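Local atomic coordinates of putative ABC transporter, periplasmic binding protein, amino acid (Neisseria gonorrhoeae, PDB entry 2YJP), a protein that serves as a solute-binding protein for L-cysteine, probably delivering the amino acid to an ABC transporter for uptake. Residues 138-143 / 236-241. The protein carries 1 engineered substitution. Residues are numbered along the deposited sequence; the frame is centred on the assembly and turned at random.
Sequences ADPYMK and AEFIAP
Pro140 sets CG over one face of the Phe238 ring, off toward its rim, 4.0 Å from the centroid and 21° off the ring normal, which meets the geometry of a CH-pi contact; the two side chains meet at a slant. The rim of the same phenyl faces Met142 O in its plane. On the other face of the sheet, Met142 and Ile239 run side by side in the same direction, and Met142 CG presses on Ile239 CB at 3.5 Å, tighter than usual van der Waals contact. Ile239 CG1, beside the backbone N, carries CD1 to within 3.7 Å of Met142 CG, whereas CG2, anti to that N, meets CZ and OH of Tyr141. Pro241 CD approaches the tyrosine ring edge in plane.

The backbone explains this division. Met142 pairs with Ile239 and Lys143 with Phe238 in antiparallel register, Ile239 N giving Met142 O a nearly straight bond of 2.7 Å (N-H...O 178°). Ile239 O receives Tyr141 N at 3.0 Å and, more weakly, Met142 N at 3.4 Å; two residues opposite one define a classic beta bulge. Farther along, Ala138 N bonds to Pro241 O at 2.9 Å. A water donates to both Tyr141 OH and Ala240 O, and the hydroxyl also hydrogen-bonds Asp81, so its position is fixed from two partners.

From this bulged pair, strands 142-151 and 237-244 run on into the mixed sheet with strands 208-212 and 226-230, consistent with the two-strand connection between the lobes of family 3 solute-binding proteins. The Ile239 side chain comes about 4 Å from the bound cysteine at the nearest atoms. Helix 80-93 meets Tyr141 and Met142 through Ile84 and Phe80, and helix 248-264 packs on Ala138.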
loop_
_atom_site.group_PDB
_atom_site.type_symbol
_atom_site.label_atom_id
_atom_site.label_comp_id
_atom_site.label_asym_id
_atom_site.label_seq_id
_atom_site.Cartn_x
_atom_site.Cartn_y
_atom_site.Cartn_z
ATOM N N ALA A 138 -0.531 8.230 11.236
ATOM C CA ALA A 138 -1.891 8.595 11.690
ATOM C C ALA A 138 -2.757 7.372 11.897
ATOM O O ALA A 138 -2.323 6.277 11.648
ATOM C CB ALA A 138 -2.543 9.521 10.690
ATOM N N ASP A 139 -3.987 7.569 12.325
ATOM C CA ASP A 139 -4.982 6.520 12.408
ATOM C C ASP A 139 -5.060 5.682 11.174
ATOM O O ASP A 139 -5.229 6.231 10.093
ATOM C CB ASP A 139 -6.375 7.125 12.539
ATOM C CG ASP A 139 -6.658 7.640 13.910
ATOM O OD1 ASP A 139 -5.734 7.631 14.772
ATOM O OD2 ASP A 139 -7.820 8.061 14.110
ATOM N N PRO A 140 -5.055 4.348 11.362
ATOM C CA PRO A 140 -5.156 3.392 10.244
ATOM C C PRO A 140 -6.490 3.503 9.545
ATOM O O PRO A 140 -7.515 3.829 10.201
ATOM C CB PRO A 140 -5.016 2.021 10.891
ATOM C CG PRO A 140 -5.054 2.228 12.363
ATOM C CD PRO A 140 -5.045 3.713 12.685
ATOM N N TYR A 141 -6.472 3.243 8.230
ATOM C CA TYR A 141 -7.696 3.131 7.456
ATOM C C TYR A 141 -7.978 1.735 6.894
ATOM O O TYR A 141 -9.123 1.433 6.559
ATOM C CB TYR A 141 -7.761 4.196 6.351
ATOM C CG TYR A 141 -6.637 4.176 5.388
ATOM C CD1 TYR A 141 -5.502 4.937 5.631
ATOM C CD2 TYR A 141 -6.688 3.420 4.204
ATOM C CE1 TYR A 141 -4.459 4.956 4.767
ATOM C CE2 TYR A 141 -5.622 3.451 3.280
ATOM C CZ TYR A 141 -4.495 4.216 3.594
ATOM O OH TYR A 141 -3.403 4.287 2.738
ATOM N N MET A 142 -6.954 0.885 6.813
ATOM C CA MET A 142 -7.177 -0.506 6.398
ATOM C C MET A 142 -6.234 -1.506 7.073
ATOM O O MET A 142 -5.323 -1.111 7.805
ATOM C CB MET A 142 -7.194 -0.649 4.877
ATOM C CG MET A 142 -5.875 -0.839 4.198
ATOM S SD MET A 142 -6.049 -1.112 2.400
ATOM C CE MET A 142 -5.721 -2.862 2.294
ATOM N N LYS A 143 -6.499 -2.788 6.862
ATOM C CA LYS A 143 -5.651 -3.864 7.384
ATOM C C LYS A 143 -5.322 -4.836 6.261
ATOM O O LYS A 143 -6.086 -4.932 5.314
ATOM C CB LYS A 143 -6.300 -4.640 8.545
ATOM C CG LYS A 143 -7.715 -4.402 8.747
ATOM C CD LYS A 143 -8.370 -5.440 9.595
ATOM C CE LYS A 143 -9.663 -4.876 10.196
ATOM N NZ LYS A 143 -10.751 -5.821 10.139
ATOM N N ALA A 236 -3.208 -9.944 10.332
ATOM C CA ALA A 236 -3.289 -8.653 9.635
ATOM C C ALA A 236 -2.602 -7.471 10.375
ATOM O O ALA A 236 -2.604 -7.408 11.576
ATOM C CB ALA A 236 -4.720 -8.366 9.334
ATOM N N GLU A 237 -1.946 -6.596 9.627
ATOM C CA GLU A 237 -1.312 -5.372 10.115
ATOM C C GLU A 237 -2.096 -4.197 9.607
ATOM O O GLU A 237 -2.751 -4.304 8.585
ATOM C CB GLU A 237 0.135 -5.301 9.575
ATOM C CG GLU A 237 1.057 -6.256 10.354
ATOM C CD GLU A 237 2.455 -6.378 9.781
ATOM O OE1 GLU A 237 2.586 -6.631 8.548
ATOM O OE2 GLU A 237 3.417 -6.230 10.575
ATOM N N PHE A 238 -2.052 -3.069 10.289
ATOM C CA PHE A 238 -2.717 -1.882 9.754
ATOM C C PHE A 238 -1.959 -1.136 8.702
ATOM O O PHE A 238 -0.738 -1.077 8.749
ATOM C CB PHE A 238 -2.991 -0.884 10.860
ATOM C CG PHE A 238 -3.977 -1.338 11.853
ATOM C CD1 PHE A 238 -5.309 -1.523 11.483
ATOM C CD2 PHE A 238 -3.598 -1.528 13.173
ATOM C CE1 PHE A 238 -6.261 -1.920 12.435
ATOM C CE2 PHE A 238 -4.515 -1.923 14.147
ATOM C CZ PHE A 238 -5.861 -2.144 13.789
ATOM N N ILE A 239 -2.709 -0.534 7.791
ATOM C CA ILE A 239 -2.216 0.410 6.812
ATOM C C ILE A 239 -2.711 1.831 7.202
ATOM O O ILE A 239 -3.868 2.032 7.552
ATOM C CB ILE A 239 -2.703 0.018 5.400
ATOM C CG1 ILE A 239 -1.823 -1.135 4.913
ATOM C CG2 ILE A 239 -2.630 1.206 4.462
ATOM C CD1 ILE A 239 -2.330 -1.785 3.653
ATOM N N ALA A 240 -1.825 2.816 7.135
ATOM C CA ALA A 240 -2.094 4.116 7.772
ATOM C C ALA A 240 -1.384 5.173 7.000
ATOM O O ALA A 240 -0.422 4.846 6.365
ATOM C CB ALA A 240 -1.597 4.123 9.216
ATOM N N PRO A 241 -1.861 6.438 7.047
ATOM C CA PRO A 241 -1.082 7.537 6.459
ATOM C C PRO A 241 0.155 7.788 7.298
ATOM O O PRO A 241 0.178 7.438 8.486
ATOM C CB PRO A 241 -2.002 8.749 6.590
ATOM C CG PRO A 241 -3.412 8.188 6.998
ATOM C CD PRO A 241 -3.080 6.911 7.729
HETATM O O HOH W 1 -0.805 4.551 3.529
#